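Local coordinates for protein enoyl-CoA hydratase/carnithine racemase (Thermus thermophilus JL-18, PDB 6SL9) that probably isomerises the ring epoxide of phenylacetyl-CoA to oxepin-CoA in phenylacetic acid catabolism, as a member of the crotonase (enoyl-CoA hydratase/isomerase) family, at residues Q157-L161 and L162-L166; R179-A183 and E184-E188; L224-E227 and A228-G232. One frame throughout, in Å; residues are numbered along the deposited sequence.

Contact 1. Residues Q157-L161 and L162-L166; sequences QELLL and LSPRL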
loop_
_atom_site.group_PDB
_atom_site.type_symbol
_atom_site.label_atom_id
_atom_site.label_comp_id
_atom_site.label_asym_id
_atom_site.label_seq_id
_atom_site.Cartn_x
_atom_site.Cartn_y
_atom_site.Cartn_z
ATOM N N GLN A 157 10.245 -5.314 -2.317
ATOM C CA GLN A 157 11.094 -5.984 -3.362
ATOM C C GLN A 157 12.536 -5.988 -2.915
ATOM O O GLN A 157 13.238 -7.036 -3.013
ATOM C CB GLN A 157 10.988 -5.186 -4.684
ATOM C CG GLN A 157 9.672 -5.454 -5.361
ATOM C CD GLN A 157 9.465 -4.457 -6.504
ATOM O OE1 GLN A 157 9.796 -3.248 -6.419
ATOM N NE2 GLN A 157 8.787 -4.972 -7.486
ATOM N N GLU A 158 13.036 -4.815 -2.522
ATOM C CA GLU A 158 14.478 -4.736 -2.178
ATOM C C GLU A 158 14.753 -5.610 -0.946
ATOM O O GLU A 158 15.746 -6.332 -0.886
ATOM C CB GLU A 158 14.768 -3.268 -1.902
ATOM C CG GLU A 158 16.208 -2.948 -1.592
ATOM C CD GLU A 158 16.484 -1.470 -1.452
ATOM O OE1 GLU A 158 15.539 -0.612 -1.565
ATOM O OE2 GLU A 158 17.671 -1.172 -1.232
ATOM N N LEU A 159 13.911 -5.467 0.082
ATOM C CA LEU A 159 14.175 -6.143 1.356
ATOM C C LEU A 159 14.144 -7.647 1.144
ATOM O O LEU A 159 14.904 -8.341 1.808
ATOM C CB LEU A 159 13.169 -5.717 2.416
ATOM C CG LEU A 159 13.513 -4.449 3.175
ATOM C CD1 LEU A 159 14.288 -3.322 2.540
ATOM C CD2 LEU A 159 12.337 -4.055 4.016
ATOM N N LEU A 160 13.213 -8.147 0.348
ATOM C CA LEU A 160 13.090 -9.592 0.171
ATOM C C LEU A 160 14.138 -10.155 -0.780
ATOM O O LEU A 160 14.706 -11.248 -0.502
ATOM C CB LEU A 160 11.671 -9.926 -0.318
ATOM C CG LEU A 160 10.591 -9.735 0.720
ATOM C CD1 LEU A 160 9.247 -9.753 0.035
ATOM C CD2 LEU A 160 10.652 -10.806 1.807
ATOM N N LEU A 161 14.388 -9.492 -1.890
ATOM C CA LEU A 161 15.277 -10.049 -2.921
ATOM C C LEU A 161 16.738 -9.890 -2.521
ATOM O O LEU A 161 17.523 -10.825 -2.811
ATOM C CB LEU A 161 14.976 -9.424 -4.283
ATOM C CG LEU A 161 13.560 -9.685 -4.827
ATOM C CD1 LEU A 161 13.342 -8.856 -6.083
ATOM C CD2 LEU A 161 13.269 -11.153 -5.081
ATOM N N LEU A 162 17.101 -8.807 -1.845
ATOM C CA LEU A 162 18.502 -8.596 -1.493
ATOM C C LEU A 162 18.800 -8.915 -0.024
ATOM O O LEU A 162 19.960 -8.966 0.324
ATOM C CB LEU A 162 18.873 -7.151 -1.823
ATOM C CG LEU A 162 18.738 -6.777 -3.300
ATOM C CD1 LEU A 162 19.158 -5.337 -3.525
ATOM C CD2 LEU A 162 19.531 -7.746 -4.180
ATOM N N SER A 163 17.788 -9.033 0.835
ATOM C CA SER A 163 17.961 -9.348 2.273
ATOM C C SER A 163 19.037 -8.495 2.943
ATOM O O SER A 163 19.883 -9.037 3.640
ATOM C CB SER A 163 18.199 -10.832 2.478
ATOM O OG SER A 163 18.152 -11.205 3.835
ATOM N N PRO A 164 18.987 -7.161 2.839
ATOM C CA PRO A 164 19.845 -6.323 3.654
ATOM C C PRO A 164 19.484 -6.463 5.129
ATOM O O PRO A 164 18.352 -6.792 5.489
ATOM C CB PRO A 164 19.526 -4.912 3.152
ATOM C CG PRO A 164 18.096 -5.011 2.721
ATOM C CD PRO A 164 18.023 -6.359 2.057
ATOM N N ARG A 165 20.443 -6.160 5.975
ATOM C CA ARG A 165 20.212 -6.029 7.415
ATOM C C ARG A 165 19.818 -4.591 7.657
ATOM O O ARG A 165 20.567 -3.689 7.324
ATOM C CB ARG A 165 21.501 -6.305 8.186
ATOM C CG ARG A 165 21.363 -5.990 9.675
ATOM C CD ARG A 165 22.747 -5.912 10.265
ATOM N NE ARG A 165 22.696 -5.687 11.697
ATOM C CZ ARG A 165 22.575 -4.509 12.317
ATOM N NH1 ARG A 165 22.602 -4.461 13.643
ATOM N NH2 ARG A 165 22.371 -3.393 11.634
ATOM N N LEU A 166 18.677 -4.388 8.261
ATOM C CA LEU A 166 18.188 -3.053 8.608
ATOM C C LEU A 166 18.408 -2.771 10.089
ATOM O O LEU A 166 18.028 -3.560 10.946
ATOM C CB LEU A 166 16.709 -2.965 8.314
ATOM C CG LEU A 166 16.285 -3.370 6.926
ATOM C CD1 LEU A 166 14.805 -3.239 6.782
ATOM C CD2 LEU A 166 16.965 -2.510 5.942
HETATM O O HOH W 1 15.853 -7.584 4.696
#
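L159 and L166 pack at the buried end of this local contact, where helix 153-162 ends and the chain turns toward strand 166-167. CD2 of L159 lies 3.8 Å from CD1 of L166, and the two side chains cross at about a right angle. L174 of helix 168-174 touches both leucines. The ring of P164 meets the other branch of L159, with P164 CG 4.2 Å from L159 CD1. The other side is looser. L162 is exposed, and L162 CD1 comes only within 4.3 Å of CG of E158.

The backbone bonding weakens from L162 to S163. L162 N still gives a helical bond to E158 O, 3.0 Å long. S163 then leaves the helix with positive phi (47°), and its N makes only a weak bond to L159 O. Its OG lies anti to its own N (chi1 -170°) and bonds to A131 N. L159 O receives more: the hydroxyl of T130 bonds to it, and a water donates to it and to P164 O. The last carbonyls of a helix lack a full set of i+4 donors. Here a hydroxyl and a water make up for the weak amide bond at L159 O, so the carbonyl at the buried helix end keeps good partners.

Contact 2. Residues R179-A183 and E184-E188; sequences RVVPA and EKLME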
loop_
_atom_site.group_PDB
_atom_site.type_symbol
_atom_site.label_atom_id
_atom_site.label_comp_id
_atom_site.label_asym_id
_atom_site.label_seq_id
_atom_site.Cartn_x
_atom_site.Cartn_y
_atom_site.Cartn_z
ATOM N N ARG A 179 8.393 2.992 16.991
ATOM C CA ARG A 179 9.245 3.720 17.943
ATOM C C ARG A 179 10.560 2.964 18.116
ATOM O O ARG A 179 10.550 1.743 18.105
ATOM C CB ARG A 179 8.571 3.863 19.307
ATOM C CG ARG A 179 9.210 4.923 20.194
ATOM C CD ARG A 179 8.494 5.453 21.420
ATOM N NE ARG A 179 7.119 5.081 21.689
ATOM C CZ ARG A 179 6.657 4.830 22.933
ATOM N NH1 ARG A 179 5.381 4.527 23.126
ATOM N NH2 ARG A 179 7.490 4.801 23.966
ATOM N N VAL A 180 11.634 3.715 18.316
ATOM C CA VAL A 180 12.983 3.220 18.697
ATOM C C VAL A 180 13.327 3.794 20.061
ATOM O O VAL A 180 13.165 5.000 20.231
ATOM C CB VAL A 180 14.034 3.537 17.628
ATOM C CG1 VAL A 180 15.445 3.179 18.073
ATOM C CG2 VAL A 180 13.658 2.863 16.324
ATOM N N VAL A 181 13.810 2.948 20.962
ATOM C CA VAL A 181 14.175 3.391 22.313
ATOM C C VAL A 181 15.453 2.711 22.733
ATOM O O VAL A 181 15.797 1.653 22.206
ATOM C CB VAL A 181 13.057 3.175 23.311
ATOM C CG1 VAL A 181 11.758 3.796 22.847
ATOM C CG2 VAL A 181 12.917 1.731 23.493
ATOM N N PRO A 182 16.214 3.352 23.644
ATOM C CA PRO A 182 17.446 2.729 24.118
ATOM C C PRO A 182 17.147 1.320 24.666
ATOM O O PRO A 182 16.068 1.069 25.251
ATOM C CB PRO A 182 17.905 3.664 25.227
ATOM C CG PRO A 182 17.246 4.971 24.931
ATOM C CD PRO A 182 15.945 4.665 24.244
ATOM N N ALA A 183 18.097 0.396 24.496
ATOM C CA ALA A 183 17.923 -1.025 24.879
ATOM C C ALA A 183 17.496 -1.118 26.344
ATOM O O ALA A 183 16.634 -1.915 26.643
ATOM C CB ALA A 183 19.208 -1.762 24.659
ATOM N N GLU A 184 18.093 -0.328 27.238
ATOM C CA GLU A 184 17.814 -0.448 28.699
ATOM C C GLU A 184 16.394 0.027 29.036
ATOM O O GLU A 184 15.925 -0.257 30.125
ATOM C CB GLU A 184 18.871 0.311 29.481
ATOM C CG GLU A 184 18.737 1.805 29.280
ATOM C CD GLU A 184 19.980 2.638 29.077
ATOM O OE1 GLU A 184 20.996 2.403 29.832
ATOM O OE2 GLU A 184 19.914 3.568 28.177
ATOM N N LYS A 185 15.722 0.746 28.131
ATOM C CA LYS A 185 14.371 1.325 28.349
ATOM C C LYS A 185 13.289 0.618 27.529
ATOM O O LYS A 185 12.101 0.913 27.695
ATOM C CB LYS A 185 14.419 2.801 27.985
ATOM C CG LYS A 185 15.306 3.644 28.901
ATOM C CD LYS A 185 14.766 3.769 30.291
ATOM C CE LYS A 185 15.336 4.981 30.998
ATOM N NZ LYS A 185 15.885 4.611 32.320
ATOM N N LEU A 186 13.661 -0.321 26.663
ATOM C CA LEU A 186 12.684 -0.905 25.720
ATOM C C LEU A 186 11.549 -1.549 26.509
ATOM O O LEU A 186 10.395 -1.286 26.151
ATOM C CB LEU A 186 13.382 -1.914 24.811
ATOM C CG LEU A 186 12.408 -2.724 23.943
ATOM C CD1 LEU A 186 11.701 -1.855 22.927
ATOM C CD2 LEU A 186 13.099 -3.849 23.221
ATOM N N MET A 187 11.826 -2.423 27.458
ATOM C CA MET A 187 10.726 -3.134 28.141
ATOM C C MET A 187 9.870 -2.168 28.967
ATOM O O MET A 187 8.641 -2.294 28.933
ATOM C CB MET A 187 11.232 -4.324 28.957
ATOM C CG MET A 187 11.681 -5.479 28.052
ATOM S SD MET A 187 10.349 -6.086 26.980
ATOM C CE MET A 187 9.285 -6.804 28.243
ATOM N N GLU A 188 10.474 -1.174 29.613
ATOM C CA GLU A 188 9.688 -0.162 30.364
ATOM C C GLU A 188 8.735 0.555 29.412
ATOM O O GLU A 188 7.551 0.720 29.726
ATOM C CB GLU A 188 10.666 0.798 31.062
ATOM C CG GLU A 188 9.990 1.817 31.968
ATOM C CD GLU A 188 10.874 2.971 32.428
ATOM O OE1 GLU A 188 10.313 4.010 32.860
ATOM O OE2 GLU A 188 12.093 2.831 32.356
HETATM O O HOH W 2 14.587 -2.947 28.382
#
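V181 meets L186 where strand 179-181 gives way to helix 186-197. Just before it, R179 forms a salt bridge with E189, and its backbone pairs with A122 of strand 119-123. V181 turns its side chain to the helix. V181 CG2 sits between the backbone N and the carbonyl carbon (chi1 -53° for CG1), which sets it 3.5 Å from CA of L186, tighter than usual for two carbons. V181 CG2 is also 3.8 Å from CD1 of L186, and the side chains cross at about a right angle. L186 also rests on L121 and A123, so it is held between V181 and strand 119-123. This is a strand-turn-helix junction at the edge of the six-stranded sheet of the crotonase fold, with 179-181 outermost within the chain.

P182 follows at the exposed turn. P182 O accepts a hydrogen bond from K185 N at 2.9 Å. P182 CB is 3.6 Å from OE2 of E184, whose chain bends back at chi2 (-138°). A183 comes last. A183 O takes a weak bond from L186 N at 3.4 Å, while a water donates to A183 O and accepts from M187 N.

Contact 3. Residues L224-E227 and A228-G232; sequences LALE and AVLQG
L226 and L230 lie one helical turn apart on the same flank of helix 220-235, and their side chains cross obliquely. The contact is reciprocal: CD1 of each leucine lies against CG of the other. CD1 of L226 is 4.0 Å from CG of L230, and CG of L226 is equally far from CD1 of L230. The first torsions differ. L226 has CG anti to its N (chi1 -176°), which carries its branch along the helix toward L230. In L230, CG is anti to the carbonyl carbon (chi1 -61°), and L230 CG stands 3.4 Å from L226 O. Both leucines also meet helix 202-214: L211 touches the two of them, and L207 touches L230.

Smaller side chains lie over the backbone carbonyls. CG2 of V229 comes 3.4 Å from A225 O. CB of A228 sits 3.5 Å from A225 O.

E227 and Q231 form another flank, also one turn apart. Their polar ends do not meet each other but go to the third subunit. E227 has an extended chain beyond CG, and its two oxygens bond to S144 OG and G142 N of that subunit. Q231 bends at chi2 (73°), and its NE2 bonds to V138 O and D140 OD2 there. Both oxygens of E227 and NE2 of Q231 thus find their partners across the interface.

Beneath them all four i+4 to i backbone bonds form, with L230 N to L226 O at 2.9 Å. The whole is an interface helix in the C-terminal helical region of a crotonase subunit: L226 and L230 pack on helix 202-214, while E227 and Q231 bond to a neighbouring subunit of the trimer.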
loop_
_atom_site.group_PDB
_atom_site.type_symbol
_atom_site.label_atom_id
_atom_site.label_comp_id
_atom_site.label_asym_id
_atom_site.label_seq_id
_atom_site.Cartn_x
_atom_site.Cartn_y
_atom_site.Cartn_z
ATOM N N LEU A 224 -17.484 -1.106 2.981
ATOM C CA LEU A 224 -18.555 -0.350 3.621
ATOM C C LEU A 224 -19.503 -1.274 4.374
ATOM O O LEU A 224 -19.974 -0.944 5.462
ATOM C CB LEU A 224 -19.267 0.521 2.603
ATOM C CG LEU A 224 -18.460 1.688 2.044
ATOM C CD1 LEU A 224 -19.230 2.350 0.896
ATOM C CD2 LEU A 224 -18.021 2.674 3.126
ATOM N N ALA A 225 -19.900 -2.388 3.765
ATOM C CA ALA A 225 -20.799 -3.357 4.406
ATOM C C ALA A 225 -20.157 -3.926 5.666
ATOM O O ALA A 225 -20.806 -4.075 6.693
ATOM C CB ALA A 225 -21.164 -4.435 3.428
ATOM N N LEU A 226 -18.871 -4.202 5.625
ATOM C CA LEU A 226 -18.174 -4.792 6.792
ATOM C C LEU A 226 -18.043 -3.735 7.889
ATOM O O LEU A 226 -18.249 -4.059 9.070
ATOM C CB LEU A 226 -16.804 -5.344 6.402
ATOM C CG LEU A 226 -16.033 -6.057 7.515
ATOM C CD1 LEU A 226 -16.825 -7.229 8.038
ATOM C CD2 LEU A 226 -14.676 -6.478 7.003
ATOM N N GLU A 227 -17.726 -2.493 7.502
ATOM C CA GLU A 227 -17.745 -1.390 8.475
ATOM C C GLU A 227 -19.105 -1.300 9.169
ATOM O O GLU A 227 -19.191 -1.131 10.393
ATOM C CB GLU A 227 -17.384 -0.079 7.805
ATOM C CG GLU A 227 -15.932 0.118 7.438
ATOM C CD GLU A 227 -15.595 1.402 6.685
ATOM O OE1 GLU A 227 -14.391 1.704 6.442
ATOM O OE2 GLU A 227 -16.577 2.099 6.308
ATOM N N ALA A 228 -20.170 -1.416 8.403
ATOM C CA ALA A 228 -21.532 -1.332 8.988
ATOM C C ALA A 228 -21.729 -2.465 10.005
ATOM O O ALA A 228 -22.235 -2.229 11.092
ATOM C CB ALA A 228 -22.581 -1.347 7.890
ATOM N N VAL A 229 -21.398 -3.693 9.623
ATOM C CA VAL A 229 -21.599 -4.826 10.534
ATOM C C VAL A 229 -20.777 -4.639 11.792
ATOM O O VAL A 229 -21.289 -4.804 12.913
ATOM C CB VAL A 229 -21.258 -6.149 9.823
ATOM C CG1 VAL A 229 -21.238 -7.334 10.776
ATOM C CG2 VAL A 229 -22.209 -6.436 8.679
ATOM N N LEU A 230 -19.485 -4.308 11.670
ATOM C CA LEU A 230 -18.628 -4.254 12.865
ATOM C C LEU A 230 -18.952 -3.026 13.697
ATOM O O LEU A 230 -18.857 -3.102 14.909
ATOM C CB LEU A 230 -17.170 -4.354 12.428
ATOM C CG LEU A 230 -16.772 -5.647 11.673
ATOM C CD1 LEU A 230 -15.278 -5.715 11.430
ATOM C CD2 LEU A 230 -17.236 -6.918 12.383
ATOM N N GLN A 231 -19.269 -1.900 13.059
ATOM C CA GLN A 231 -19.705 -0.748 13.858
ATOM C C GLN A 231 -21.002 -1.074 14.592
ATOM O O GLN A 231 -21.189 -0.586 15.730
ATOM C CB GLN A 231 -19.900 0.484 12.998
ATOM C CG GLN A 231 -20.004 1.797 13.767
ATOM C CD GLN A 231 -18.640 2.194 14.302
ATOM O OE1 GLN A 231 -18.049 1.514 15.177
ATOM N NE2 GLN A 231 -18.094 3.228 13.680
ATOM N N GLY A 232 -21.870 -1.853 14.013
ATOM C CA GLY A 232 -23.103 -2.268 14.710
ATOM C C GLY A 232 -22.737 -2.982 15.982
ATOM O O GLY A 232 -23.329 -2.748 17.061
#

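The three contacts come one after another along the chain and touch nowhere. Contacts 1 and 2 are the nearer pair, with centres about 25 Å apart and nearest atoms about 9 Å apart. Helix 168-174 lies between them in sequence and touches both. Contact 3 is about 37 Å from each of the others between centres, and is on the opposite side of the chain's centre from contact 2. Contacts 1 and 3 lie against different subunits of the trimer, the second and the third. Contact 2 touches no other chain of the assembly. The chain is in its apo form, with no ligand from which to measure the contacts.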